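Local structure of DNA primase (Aquifex aeolicus, 2AU3) at residues D183-R188 and I201-R206; P192-R197 and L234-E239; A247-G252 and V290-D295. The protein synthesises the short RNA primers from which DNA polymerase extends during DNA replication, probably using magnesium ions at its catalytic centre. All blocks are in the same frame, centred on the assembly; numbering follows the deposited sequence.

Contacts 1 and 2 belong to the N-terminal part of the catalytic core and contact 3 to the Toprim fold. The first two share one antiparallel sheet: strands 188-194 and 200-207 are neighbours in it, and the contacts touch through the probable hydrogen bonds G202 O to I193 N and I201 N to I193 O, both 2.8 Å, with centres 18 Å apart. Contact 2 reaches helix 234-244, which is followed in the chain by strand 247-249 of contact 3; the nearest atoms of contacts 2 and 3 are about 7 Å apart. Contact 3 holds E251 and D295, predicted magnesium ligands. From contact 1 the side chain of R206 comes within about 11 Å of that of D295.

Contact 1: D183-R188 and I201-R206; sequences DLFLRR and IGFGGR
F185 and R188 both place CG anti to their own carbonyl carbon (chi1 -62° for F185), which sends the two side chains to strand 201-206 from a pair of overlapping beta turns, type I from D183 to L186 and type II from F185 to R188. This double turn leads into strand 188-194 of the antiparallel sheet in the N-terminal part of the catalytic core. The phenyl ring of F185 receives F203 CB over one face, 3.9 Å from the ring centroid, a CH-pi contact. The F203 ring follows with its edge toward the face of F185, a T-shaped pair with planes at 75°. Further along, F185 CD1 lies 3.8 Å from G205 CA; a modelled CB on G205 would clash with F185 CD1 and R188 CD, so the close approach depends on the missing side chain. Y116 of helix 101-122 meets the F203 ring edge-to-face and also touches F185. D183 and F185 form an Asx turn: F185 N donates to D183 OD1 at 2.9 Å, while D183 OD2 bonds Y116. R188 stays extended from CG to NE, and its NH2 is bonded to P214 O. R188 NH1 donates to G205 O at 3.1 Å, bent to 150° at the hydrogen and arriving from above the carbonyl plane.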
ATOM      1  N   ASP A 183     -21.604   1.121   8.259  1.00 21.95           N
ATOM      2  CA  ASP A 183     -20.269   0.984   7.726  1.00 20.93           C
ATOM      3  C   ASP A 183     -19.571   2.318   7.877  1.00 19.73           C
ATOM      4  O   ASP A 183     -20.065   3.332   7.409  1.00 18.76           O
ATOM      5  CB  ASP A 183     -20.376   0.648   6.241  1.00 20.18           C
ATOM      6  CG  ASP A 183     -19.033   0.343   5.596  1.00 19.61           C
ATOM      7  OD1 ASP A 183     -17.967   0.487   6.253  1.00 17.38           O
ATOM      8  OD2 ASP A 183     -18.960  -0.036   4.416  1.00 18.81           O
ATOM      9  N   LEU A 184     -18.413   2.309   8.514  1.00 20.01           N
ATOM     10  CA  LEU A 184     -17.599   3.512   8.630  1.00 19.93           C
ATOM     11  C   LEU A 184     -17.299   4.152   7.252  1.00 19.88           C
ATOM     12  O   LEU A 184     -17.251   5.379   7.117  1.00 20.22           O
ATOM     13  CB  LEU A 184     -16.291   3.179   9.355  1.00 20.89           C
ATOM     14  CG  LEU A 184     -15.237   4.281   9.526  1.00 21.19           C
ATOM     15  CD1 LEU A 184     -15.766   5.394  10.446  1.00 20.00           C
ATOM     16  CD2 LEU A 184     -13.906   3.713  10.052  1.00 21.03           C
ATOM     17  N   PHE A 185     -17.150   3.311   6.239  1.00 18.71           N
ATOM     18  CA  PHE A 185     -16.754   3.748   4.904  1.00 18.41           C
ATOM     19  C   PHE A 185     -17.927   3.978   3.948  1.00 18.48           C
ATOM     20  O   PHE A 185     -17.713   4.230   2.751  1.00 18.95           O
ATOM     21  CB  PHE A 185     -15.788   2.727   4.321  1.00 18.14           C
ATOM     22  CG  PHE A 185     -14.542   2.606   5.109  1.00 17.91           C
ATOM     23  CD1 PHE A 185     -13.542   3.560   4.979  1.00 17.47           C
ATOM     24  CD2 PHE A 185     -14.389   1.595   6.045  1.00 19.20           C
ATOM     25  CE1 PHE A 185     -12.392   3.484   5.739  1.00 18.00           C
ATOM     26  CE2 PHE A 185     -13.221   1.508   6.816  1.00 16.64           C
ATOM     27  CZ  PHE A 185     -12.232   2.444   6.658  1.00 17.14           C
ATOM     28  N   LEU A 186     -19.152   3.915   4.472  1.00 17.46           N
ATOM     29  CA  LEU A 186     -20.367   4.053   3.652  1.00 18.11           C
ATOM     30  C   LEU A 186     -20.254   5.148   2.589  1.00 17.98           C
ATOM     31  O   LEU A 186     -19.876   6.268   2.898  1.00 18.14           O
ATOM     32  CB  LEU A 186     -21.604   4.300   4.532  1.00 17.40           C
ATOM     33  CG  LEU A 186     -22.961   4.276   3.831  1.00 19.02           C
ATOM     34  CD1 LEU A 186     -23.215   2.903   3.192  1.00 19.90           C
ATOM     35  CD2 LEU A 186     -24.063   4.589   4.846  1.00 20.73           C
ATOM     36  N   ARG A 187     -20.524   4.780   1.332  1.00 18.42           N
ATOM     37  CA  ARG A 187     -20.588   5.735   0.229  1.00 19.27           C
ATOM     38  C   ARG A 187     -19.222   6.192  -0.273  1.00 18.61           C
ATOM     39  O   ARG A 187     -19.144   7.064  -1.103  1.00 20.07           O
ATOM     40  CB  ARG A 187     -21.465   6.943   0.627  1.00 19.88           C
ATOM     41  CG  ARG A 187     -22.250   7.583  -0.507  1.00 23.56           C
ATOM     42  CD  ARG A 187     -23.295   6.680  -1.178  1.00 26.75           C
ATOM     43  NE  ARG A 187     -24.337   6.242  -0.250  1.00 31.20           N
ATOM     44  CZ  ARG A 187     -24.832   5.015  -0.208  1.00 33.19           C
ATOM     45  NH1 ARG A 187     -24.388   4.085  -1.044  1.00 34.68           N
ATOM     46  NH2 ARG A 187     -25.764   4.708   0.678  1.00 33.83           N
ATOM     47  N   ARG A 188     -18.142   5.598   0.224  1.00 18.39           N
ATOM     48  CA  ARG A 188     -16.798   6.003  -0.180  1.00 17.07           C
ATOM     49  C   ARG A 188     -16.184   5.009  -1.141  1.00 16.40           C
ATOM     50  O   ARG A 188     -16.515   3.825  -1.116  1.00 16.31           O
ATOM     51  CB  ARG A 188     -15.867   6.137   1.030  1.00 17.00           C
ATOM     52  CG  ARG A 188     -16.283   7.203   2.020  1.00 17.16           C
ATOM     53  CD  ARG A 188     -15.368   7.332   3.236  1.00 18.26           C
ATOM     54  NE  ARG A 188     -15.891   8.426   4.055  1.00 17.34           N
ATOM     55  CZ  ARG A 188     -15.361   9.630   4.131  1.00 17.71           C
ATOM     56  NH1 ARG A 188     -14.211   9.900   3.506  1.00 16.45           N
ATOM     57  NH2 ARG A 188     -15.976  10.564   4.845  1.00 18.43           N
ATOM     58  N   ILE A 201      -5.300  -5.227   6.197  1.00 16.09           N
ATOM     59  CA  ILE A 201      -5.379  -4.947   7.624  1.00 16.49           C
ATOM     60  C   ILE A 201      -6.389  -3.840   7.934  1.00 17.18           C
ATOM     61  O   ILE A 201      -6.673  -3.576   9.095  1.00 18.17           O
ATOM     62  CB  ILE A 201      -3.988  -4.601   8.226  1.00 16.18           C
ATOM     63  CG1 ILE A 201      -3.318  -3.435   7.459  1.00 17.63           C
ATOM     64  CG2 ILE A 201      -3.099  -5.845   8.274  1.00 17.38           C
ATOM     65  CD1 ILE A 201      -2.134  -2.829   8.217  1.00 19.08           C
ATOM     66  N   GLY A 202      -6.928  -3.214   6.898  1.00 17.67           N
ATOM     67  CA  GLY A 202      -7.908  -2.140   7.041  1.00 18.01           C
ATOM     68  C   GLY A 202      -8.138  -1.429   5.730  1.00 18.48           C
ATOM     69  O   GLY A 202      -7.769  -1.946   4.641  1.00 18.37           O
ATOM     70  N   PHE A 203      -8.761  -0.244   5.820  1.00 18.05           N
ATOM     71  CA  PHE A 203      -9.140   0.534   4.639  1.00 18.01           C
ATOM     72  C   PHE A 203      -8.920   2.032   4.823  1.00 17.63           C
ATOM     73  O   PHE A 203      -8.991   2.539   5.940  1.00 17.44           O
ATOM     74  CB  PHE A 203     -10.607   0.302   4.309  1.00 17.08           C
ATOM     75  CG  PHE A 203     -10.959  -1.152   4.135  1.00 18.62           C
ATOM     76  CD1 PHE A 203     -10.640  -1.821   2.950  1.00 16.55           C
ATOM     77  CD2 PHE A 203     -11.586  -1.854   5.162  1.00 17.77           C
ATOM     78  CE1 PHE A 203     -10.958  -3.178   2.789  1.00 17.53           C
ATOM     79  CE2 PHE A 203     -11.928  -3.210   5.006  1.00 17.55           C
ATOM     80  CZ  PHE A 203     -11.600  -3.875   3.847  1.00 17.59           C
ATOM     81  N   GLY A 204      -8.636   2.703   3.710  1.00 17.43           N
ATOM     82  CA  GLY A 204      -8.923   4.117   3.529  1.00 16.97           C
ATOM     83  C   GLY A 204     -10.199   4.270   2.689  1.00 18.29           C
ATOM     84  O   GLY A 204     -10.552   3.384   1.917  1.00 17.50           O
ATOM     85  N   GLY A 205     -10.905   5.380   2.879  1.00 17.69           N
ATOM     86  CA  GLY A 205     -12.104   5.673   2.137  1.00 18.69           C
ATOM     87  C   GLY A 205     -12.106   7.132   1.711  1.00 19.01           C
ATOM     88  O   GLY A 205     -11.955   8.031   2.542  1.00 19.02           O
ATOM     89  N   ARG A 206     -12.291   7.349   0.418  1.00 19.64           N
ATOM     90  CA  ARG A 206     -12.316   8.697  -0.172  1.00 21.16           C
ATOM     91  C   ARG A 206     -13.770   9.012  -0.448  1.00 21.13           C
ATOM     92  O   ARG A 206     -14.401   8.328  -1.216  1.00 20.59           O
ATOM     93  CB  ARG A 206     -11.547   8.675  -1.507  1.00 21.81           C
ATOM     94  CG  ARG A 206     -11.781   9.888  -2.438  1.00 23.17           C
ATOM     95  CD  ARG A 206     -11.679  11.234  -1.735  1.00 31.39           C
ATOM     96  NE  ARG A 206     -10.693  12.112  -2.364  1.00 37.82           N
ATOM     97  CZ  ARG A 206     -10.961  13.313  -2.858  1.00 40.78           C
ATOM     98  NH1 ARG A 206     -12.199  13.802  -2.800  1.00 42.68           N
ATOM     99  NH2 ARG A 206      -9.987  14.032  -3.413  1.00 42.96           N
TER

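Contact 2: P192-R197 and L234-E239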
ATOM      1  N   PRO A 192      -8.101  -0.489   0.018  1.00 16.16           N
ATOM      2  CA  PRO A 192      -7.621  -1.433   1.019  1.00 16.35           C
ATOM      3  C   PRO A 192      -6.193  -1.129   1.411  1.00 16.66           C
ATOM      4  O   PRO A 192      -5.376  -0.784   0.555  1.00 16.46           O
ATOM      5  CB  PRO A 192      -7.688  -2.771   0.284  1.00 15.67           C
ATOM      6  CG  PRO A 192      -8.846  -2.559  -0.672  1.00 16.64           C
ATOM      7  CD  PRO A 192      -8.537  -1.177  -1.207  1.00 16.22           C
ATOM      8  N   ILE A 193      -5.917  -1.263   2.699  1.00 16.90           N
ATOM      9  CA  ILE A 193      -4.591  -1.061   3.242  1.00 17.39           C
ATOM     10  C   ILE A 193      -4.050  -2.426   3.604  1.00 17.66           C
ATOM     11  O   ILE A 193      -4.697  -3.170   4.362  1.00 17.00           O
ATOM     12  CB  ILE A 193      -4.662  -0.169   4.483  1.00 17.40           C
ATOM     13  CG1 ILE A 193      -5.216   1.217   4.106  1.00 17.56           C
ATOM     14  CG2 ILE A 193      -3.289  -0.089   5.137  1.00 17.67           C
ATOM     15  CD1 ILE A 193      -5.346   2.205   5.271  1.00 16.69           C
ATOM     16  N   LYS A 194      -2.903  -2.778   3.011  1.00 17.80           N
ATOM     17  CA  LYS A 194      -2.273  -4.082   3.216  1.00 18.98           C
ATOM     18  C   LYS A 194      -0.994  -3.945   4.006  1.00 20.31           C
ATOM     19  O   LYS A 194      -0.259  -2.971   3.831  1.00 21.06           O
ATOM     20  CB  LYS A 194      -1.950  -4.763   1.874  1.00 18.87           C
ATOM     21  CG  LYS A 194      -3.207  -5.052   1.046  1.00 18.71           C
ATOM     22  CD  LYS A 194      -2.925  -5.691  -0.297  1.00 22.48           C
ATOM     23  CE  LYS A 194      -4.232  -5.833  -1.101  1.00 22.72           C
ATOM     24  NZ  LYS A 194      -4.105  -6.832  -2.197  1.00 28.95           N
ATOM     25  N   ASP A 195      -0.678  -4.942   4.829  1.00 20.31           N
ATOM     26  CA  ASP A 195       0.628  -4.961   5.466  1.00 20.88           C
ATOM     27  C   ASP A 195       1.704  -5.318   4.434  1.00 20.37           C
ATOM     28  O   ASP A 195       1.357  -5.691   3.323  1.00 19.41           O
ATOM     29  CB  ASP A 195       0.641  -5.885   6.696  1.00 21.63           C
ATOM     30  CG  ASP A 195       0.427  -7.340   6.366  1.00 24.29           C
ATOM     31  OD1 ASP A 195       0.572  -7.772   5.192  1.00 24.17           O
ATOM     32  OD2 ASP A 195       0.118  -8.154   7.272  1.00 26.62           O
ATOM     33  N   PRO A 196       2.993  -5.224   4.777  1.00 20.80           N
ATOM     34  CA  PRO A 196       4.053  -5.508   3.794  1.00 21.37           C
ATOM     35  C   PRO A 196       3.979  -6.904   3.158  1.00 22.35           C
ATOM     36  O   PRO A 196       4.599  -7.097   2.107  1.00 22.18           O
ATOM     37  CB  PRO A 196       5.339  -5.350   4.615  1.00 21.98           C
ATOM     38  CG  PRO A 196       4.963  -4.363   5.658  1.00 21.05           C
ATOM     39  CD  PRO A 196       3.560  -4.791   6.068  1.00 20.88           C
ATOM     40  N   ARG A 197       3.237  -7.842   3.763  1.00 22.07           N
ATOM     41  CA  ARG A 197       3.064  -9.181   3.191  1.00 22.91           C
ATOM     42  C   ARG A 197       1.750  -9.361   2.396  1.00 21.66           C
ATOM     43  O   ARG A 197       1.446 -10.435   1.927  1.00 20.48           O
ATOM     44  CB  ARG A 197       3.219 -10.273   4.282  1.00 25.47           C
ATOM     45  CG  ARG A 197       2.189 -10.193   5.424  1.00 34.66           C
ATOM     46  CD  ARG A 197       2.344 -11.261   6.523  1.00 64.82           C
ATOM     47  NE  ARG A 197       2.901 -12.514   6.004  1.00 71.10           N
ATOM     48  CZ  ARG A 197       3.682 -13.346   6.696  1.00 74.40           C
ATOM     49  NH1 ARG A 197       4.004 -13.081   7.964  1.00 75.74           N
ATOM     50  NH2 ARG A 197       4.144 -14.452   6.120  1.00 75.41           N
ATOM     51  N   LEU A 234       3.529  -0.756  -0.141  1.00 16.61           N
ATOM     52  CA  LEU A 234       4.750  -1.525   0.075  1.00 17.45           C
ATOM     53  C   LEU A 234       4.683  -2.956  -0.494  1.00 17.24           C
ATOM     54  O   LEU A 234       5.604  -3.399  -1.193  1.00 16.19           O
ATOM     55  CB  LEU A 234       5.171  -1.514   1.543  1.00 17.92           C
ATOM     56  CG  LEU A 234       6.545  -2.039   1.891  1.00 20.03           C
ATOM     57  CD1 LEU A 234       7.654  -1.263   1.142  1.00 20.78           C
ATOM     58  CD2 LEU A 234       6.712  -1.904   3.404  1.00 24.09           C
ATOM     59  N   TYR A 235       3.573  -3.645  -0.248  1.00 16.32           N
ATOM     60  CA  TYR A 235       3.404  -5.002  -0.730  1.00 16.76           C
ATOM     61  C   TYR A 235       3.523  -5.023  -2.267  1.00 17.05           C
ATOM     62  O   TYR A 235       4.224  -5.854  -2.854  1.00 16.51           O
ATOM     63  CB  TYR A 235       2.037  -5.541  -0.310  1.00 16.71           C
ATOM     64  CG  TYR A 235       1.673  -6.828  -1.012  1.00 17.83           C
ATOM     65  CD1 TYR A 235       0.643  -6.865  -1.950  1.00 17.95           C
ATOM     66  CD2 TYR A 235       2.362  -8.025  -0.727  1.00 15.65           C
ATOM     67  CE1 TYR A 235       0.291  -8.069  -2.579  1.00 19.92           C
ATOM     68  CE2 TYR A 235       2.024  -9.222  -1.327  1.00 17.02           C
ATOM     69  CZ  TYR A 235       1.004  -9.235  -2.272  1.00 21.89           C
ATOM     70  OH  TYR A 235       0.661 -10.418  -2.899  1.00 25.18           O
ATOM     71  N   GLU A 236       2.845  -4.093  -2.911  1.00 15.25           N
ATOM     72  CA  GLU A 236       2.880  -4.017  -4.358  1.00 15.18           C
ATOM     73  C   GLU A 236       4.224  -3.494  -4.927  1.00 15.33           C
ATOM     74  O   GLU A 236       4.594  -3.828  -6.056  1.00 14.91           O
ATOM     75  CB  GLU A 236       1.737  -3.129  -4.824  1.00 15.16           C
ATOM     76  CG  GLU A 236       0.364  -3.729  -4.566  1.00 17.44           C
ATOM     77  CD  GLU A 236      -0.160  -3.440  -3.153  1.00 21.42           C
ATOM     78  OE1 GLU A 236       0.559  -2.783  -2.357  1.00 21.60           O
ATOM     79  OE2 GLU A 236      -1.298  -3.872  -2.836  1.00 22.84           O
ATOM     80  N   ALA A 237       4.930  -2.684  -4.144  1.00 14.24           N
ATOM     81  CA  ALA A 237       6.124  -1.977  -4.615  1.00 14.98           C
ATOM     82  C   ALA A 237       7.434  -2.729  -4.376  1.00 15.10           C
ATOM     83  O   ALA A 237       8.423  -2.459  -5.048  1.00 14.99           O
ATOM     84  CB  ALA A 237       6.209  -0.585  -3.966  1.00 14.86           C
ATOM     85  N   LYS A 238       7.456  -3.647  -3.411  1.00 14.24           N
ATOM     86  CA  LYS A 238       8.739  -4.052  -2.817  1.00 15.95           C
ATOM     87  C   LYS A 238       9.664  -4.754  -3.824  1.00 15.95           C
ATOM     88  O   LYS A 238      10.867  -4.604  -3.772  1.00 15.62           O
ATOM     89  CB  LYS A 238       8.533  -4.899  -1.540  1.00 16.35           C
ATOM     90  CG  LYS A 238       7.741  -6.165  -1.751  1.00 18.81           C
ATOM     91  CD  LYS A 238       7.356  -6.835  -0.439  1.00 19.34           C
ATOM     92  CE  LYS A 238       6.473  -8.065  -0.714  1.00 22.73           C
ATOM     93  NZ  LYS A 238       6.185  -8.838   0.540  1.00 27.25           N
ATOM     94  N   GLU A 239       9.088  -5.497  -4.761  1.00 16.28           N
ATOM     95  CA  GLU A 239       9.909  -6.156  -5.782  1.00 17.42           C
ATOM     96  C   GLU A 239      10.512  -5.120  -6.763  1.00 15.81           C
ATOM     97  O   GLU A 239      11.651  -5.236  -7.164  1.00 14.63           O
ATOM     98  CB  GLU A 239       9.116  -7.257  -6.499  1.00 18.26           C
ATOM     99  CG  GLU A 239       8.091  -6.746  -7.524  1.00 24.37           C
ATOM    100  CD  GLU A 239       7.136  -7.844  -7.986  1.00 34.92           C
ATOM    101  OE1 GLU A 239       7.466  -9.036  -7.780  1.00 41.51           O
ATOM    102  OE2 GLU A 239       6.059  -7.542  -8.547  1.00 37.52           O
TER
HETATM  103  O   HOH W   1      -2.227  -5.816  -4.429  1.00 16.37           O
HETATM  104  O   HOH W   2       1.655  -2.697   1.669  1.00 22.82           O
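K238 NZ donates to P196 O at 2.8 Å, the one direct hydrogen bond between the turn after strand 192-194 and helix 234-239. The lysine leaves its backbone with CG between N and the carbonyl carbon (chi1 59°) and then runs fully extended, which carries the ammonium from the second turn of the helix back to the proline carbonyl. It meets that oxygen at a C=O...N angle of 148°, tilted 19° from the carbonyl plane.

The other polar links pass through water. One molecule accepts from Y235 N and is placed to donate to K194 O, both at 2.9 Å, although it has more acceptors in reach than protons. An amide in the first turn of the helix, which has no earlier helical carbonyl to bond, is thus satisfied by this water, which connects it to the strand. A second water accepts from K194 NZ and donates to E236 OE2 at 2.7 Å. K194 NZ and E236 OE2 stand 4.1 Å apart, beyond a salt bridge; the direct ionic partner of K194 is D144. The K194 chain crosses the E236 side chain at about a right angle, with K194 CD 3.5 Å from E236 OE2. D195 turns its carboxylate elsewhere: OD2 pairs with R199, and OD1 accepts a weak bond from R197 N.

Apolar packing joins P196 CG to L234 CD2 at 3.8 Å. Separately, Y235 CD2 comes within 3.5 Å of R197 C.

The contact lays the start of helix 234-244 against the loop of the beta hairpin formed by strands 188-194 and 200-207, with E236 also packing on F143, while this helix is followed in the chain by strand 247-249 of the Toprim sheet.

Contact 3: A247-G252 and V290-D295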
ATOM      1  N   ALA A 247      13.361   3.784  -3.872  1.00 14.99           N
ATOM      2  CA  ALA A 247      11.929   3.902  -3.746  1.00 15.40           C
ATOM      3  C   ALA A 247      11.567   5.349  -4.038  1.00 14.67           C
ATOM      4  O   ALA A 247      12.382   6.242  -3.821  1.00 15.08           O
ATOM      5  CB  ALA A 247      11.481   3.525  -2.322  1.00 14.02           C
ATOM      6  N   ILE A 248      10.332   5.578  -4.482  1.00 14.38           N
ATOM      7  CA  ILE A 248       9.808   6.931  -4.608  1.00 13.43           C
ATOM      8  C   ILE A 248       8.747   7.089  -3.508  1.00 13.86           C
ATOM      9  O   ILE A 248       7.912   6.233  -3.372  1.00 13.86           O
ATOM     10  CB  ILE A 248       9.184   7.158  -6.019  1.00 13.66           C
ATOM     11  CG1 ILE A 248      10.257   7.031  -7.115  1.00 11.90           C
ATOM     12  CG2 ILE A 248       8.437   8.558  -6.062  1.00 13.71           C
ATOM     13  CD1 ILE A 248       9.708   6.675  -8.558  1.00 11.46           C
ATOM     14  N   LEU A 249       8.861   8.139  -2.675  1.00 13.42           N
ATOM     15  CA  LEU A 249       7.870   8.433  -1.660  1.00 13.25           C
ATOM     16  C   LEU A 249       6.976   9.564  -2.117  1.00 13.24           C
ATOM     17  O   LEU A 249       7.443  10.657  -2.439  1.00 14.30           O
ATOM     18  CB  LEU A 249       8.554   8.762  -0.296  1.00 13.33           C
ATOM     19  CG  LEU A 249       7.674   9.192   0.893  1.00 12.21           C
ATOM     20  CD1 LEU A 249       6.885   8.015   1.494  1.00 10.00           C
ATOM     21  CD2 LEU A 249       8.546   9.919   1.979  1.00 14.82           C
ATOM     22  N   VAL A 250       5.679   9.279  -2.203  1.00 13.10           N
ATOM     23  CA  VAL A 250       4.683  10.292  -2.555  1.00 13.43           C
ATOM     24  C   VAL A 250       3.798  10.506  -1.343  1.00 14.44           C
ATOM     25  O   VAL A 250       3.900   9.738  -0.380  1.00 13.72           O
ATOM     26  CB  VAL A 250       3.826   9.879  -3.809  1.00 13.07           C
ATOM     27  CG1 VAL A 250       4.702   9.750  -5.061  1.00 15.39           C
ATOM     28  CG2 VAL A 250       3.046   8.575  -3.567  1.00 10.95           C
ATOM     29  N   GLU A 251       2.933  11.528  -1.370  1.00 15.45           N
ATOM     30  CA  GLU A 251       2.224  11.940  -0.148  1.00 18.19           C
ATOM     31  C   GLU A 251       1.069  11.056   0.255  1.00 18.24           C
ATOM     32  O   GLU A 251       0.814  10.876   1.452  1.00 19.23           O
ATOM     33  CB  GLU A 251       1.710  13.381  -0.245  1.00 20.09           C
ATOM     34  CG  GLU A 251       2.794  14.403  -0.546  1.00 26.57           C
ATOM     35  CD  GLU A 251       2.371  15.847  -0.264  1.00 33.29           C
ATOM     36  OE1 GLU A 251       2.215  16.198   0.929  1.00 33.02           O
ATOM     37  OE2 GLU A 251       2.238  16.632  -1.238  1.00 37.43           O
ATOM     38  N   GLY A 252       0.313  10.559  -0.719  1.00 17.76           N
ATOM     39  CA  GLY A 252      -0.913   9.838  -0.414  1.00 18.36           C
ATOM     40  C   GLY A 252      -1.262   8.772  -1.447  1.00 19.20           C
ATOM     41  O   GLY A 252      -0.538   8.605  -2.433  1.00 19.32           O
ATOM     42  N   VAL A 290      15.881   6.986  -1.339  1.00 16.61           N
ATOM     43  CA  VAL A 290      14.510   7.399  -1.470  1.00 16.34           C
ATOM     44  C   VAL A 290      14.439   8.742  -2.142  1.00 16.26           C
ATOM     45  O   VAL A 290      14.981   9.733  -1.662  1.00 16.70           O
ATOM     46  CB  VAL A 290      13.779   7.436  -0.118  1.00 16.68           C
ATOM     47  CG1 VAL A 290      12.432   8.163  -0.238  1.00 16.21           C
ATOM     48  CG2 VAL A 290      13.572   5.989   0.408  1.00 16.37           C
ATOM     49  N   TYR A 291      13.686   8.768  -3.233  1.00 15.80           N
ATOM     50  CA  TYR A 291      13.285  10.000  -3.874  1.00 15.83           C
ATOM     51  C   TYR A 291      11.953  10.475  -3.301  1.00 15.30           C
ATOM     52  O   TYR A 291      11.010   9.704  -3.185  1.00 16.61           O
ATOM     53  CB  TYR A 291      13.146   9.736  -5.377  1.00 15.73           C
ATOM     54  CG  TYR A 291      14.476   9.516  -6.029  1.00 16.47           C
ATOM     55  CD1 TYR A 291      15.238   8.388  -5.754  1.00 20.24           C
ATOM     56  CD2 TYR A 291      14.992  10.465  -6.913  1.00 16.17           C
ATOM     57  CE1 TYR A 291      16.487   8.199  -6.372  1.00 21.41           C
ATOM     58  CE2 TYR A 291      16.190  10.287  -7.523  1.00 15.88           C
ATOM     59  CZ  TYR A 291      16.948   9.170  -7.244  1.00 20.74           C
ATOM     60  OH  TYR A 291      18.184   9.056  -7.844  1.00 20.08           O
ATOM     61  N   ILE A 292      11.883  11.730  -2.899  1.00 15.46           N
ATOM     62  CA  ILE A 292      10.658  12.223  -2.282  1.00 16.04           C
ATOM     63  C   ILE A 292      10.007  13.144  -3.304  1.00 16.74           C
ATOM     64  O   ILE A 292      10.667  14.019  -3.881  1.00 15.98           O
ATOM     65  CB  ILE A 292      10.920  12.999  -0.976  1.00 16.44           C
ATOM     66  CG1 ILE A 292      11.893  12.277  -0.072  1.00 16.43           C
ATOM     67  CG2 ILE A 292       9.596  13.298  -0.218  1.00 14.67           C
ATOM     68  CD1 ILE A 292      12.391  13.177   1.036  1.00 19.42           C
ATOM     69  N   LEU A 293       8.720  12.918  -3.533  1.00 16.06           N
ATOM     70  CA  LEU A 293       8.006  13.615  -4.578  1.00 16.24           C
ATOM     71  C   LEU A 293       6.695  14.086  -4.054  1.00 16.30           C
ATOM     72  O   LEU A 293       5.679  13.381  -4.164  1.00 18.53           O
ATOM     73  CB  LEU A 293       7.790  12.668  -5.769  1.00 15.14           C
ATOM     74  CG  LEU A 293       7.020  13.194  -6.988  1.00 15.89           C
ATOM     75  CD1 LEU A 293       7.821  14.201  -7.805  1.00 17.05           C
ATOM     76  CD2 LEU A 293       6.635  12.035  -7.844  1.00 15.78           C
ATOM     77  N   TYR A 294       6.701  15.266  -3.444  1.00 17.32           N
ATOM     78  CA  TYR A 294       5.506  15.810  -2.848  1.00 18.43           C
ATOM     79  C   TYR A 294       5.013  16.941  -3.766  1.00 19.53           C
ATOM     80  O   TYR A 294       5.657  17.252  -4.770  1.00 19.84           O
ATOM     81  CB  TYR A 294       5.811  16.312  -1.431  1.00 18.88           C
ATOM     82  CG  TYR A 294       5.966  15.215  -0.353  1.00 19.03           C
ATOM     83  CD1 TYR A 294       5.946  13.848  -0.679  1.00 17.77           C
ATOM     84  CD2 TYR A 294       6.142  15.567   0.984  1.00 20.57           C
ATOM     85  CE1 TYR A 294       6.085  12.878   0.310  1.00 17.69           C
ATOM     86  CE2 TYR A 294       6.266  14.607   1.977  1.00 21.84           C
ATOM     87  CZ  TYR A 294       6.256  13.268   1.629  1.00 19.92           C
ATOM     88  OH  TYR A 294       6.389  12.345   2.625  1.00 22.32           O
ATOM     89  N   ASP A 295       3.855  17.511  -3.463  1.00 20.16           N
ATOM     90  CA  ASP A 295       3.297  18.581  -4.294  1.00 21.42           C
ATOM     91  C   ASP A 295       4.267  19.757  -4.491  1.00 20.76           C
ATOM     92  O   ASP A 295       5.017  20.125  -3.587  1.00 20.87           O
ATOM     93  CB  ASP A 295       1.985  19.093  -3.689  1.00 21.70           C
ATOM     94  CG  ASP A 295       0.876  18.072  -3.741  1.00 27.68           C
ATOM     95  OD1 ASP A 295       0.972  17.105  -4.541  1.00 29.86           O
ATOM     96  OD2 ASP A 295      -0.149  18.161  -3.013  1.00 34.29           O
TER
HETATM   97  O   HOH W   3       3.069  13.265  -3.692  1.00 19.58           O
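L249 N donates to Y291 O at 2.7 Å with an N-H...O angle of 170°, the shortest of the direct bonds joining parallel strands 247-249 and 290-293. In register, Y291 N donates to A247 O and L293 N to L249 O. These are neighbouring strands of the Toprim sheet. The V250 and L293 side chains lie side by side, pointing the same way. Next to them a water accepts from E251 N and donates to L293 O at 2.7 Å.

Beyond it the Y294 ring is gripped between two side chains. E251 CG sits over one face, 3.5 Å from the centroid, a CH-pi contact, while I292 CG2 covers the opposite face; L249 CD2 touches the hydroxyl. With CG anti to the carbonyl carbon (chi1 -56°), the E251 chain extends across the ring, its carboxylate plane only 18° from the ring plane. E251 OE2 then accepts from D295 N at 2.9 Å, on the anti side and out of the carboxylate plane. An alanine in place of E251 would probably leave D295 N without this acceptor and one face of Y294 without its CH-pi contact.

E251 OE2 and D295 OD2 are both acceptors, 3.3 Å apart and not bonded to each other. Two carboxylate oxygens so placed, with D297 close by, are consistent with the predicted two-magnesium site, where cations could lie between such acceptors.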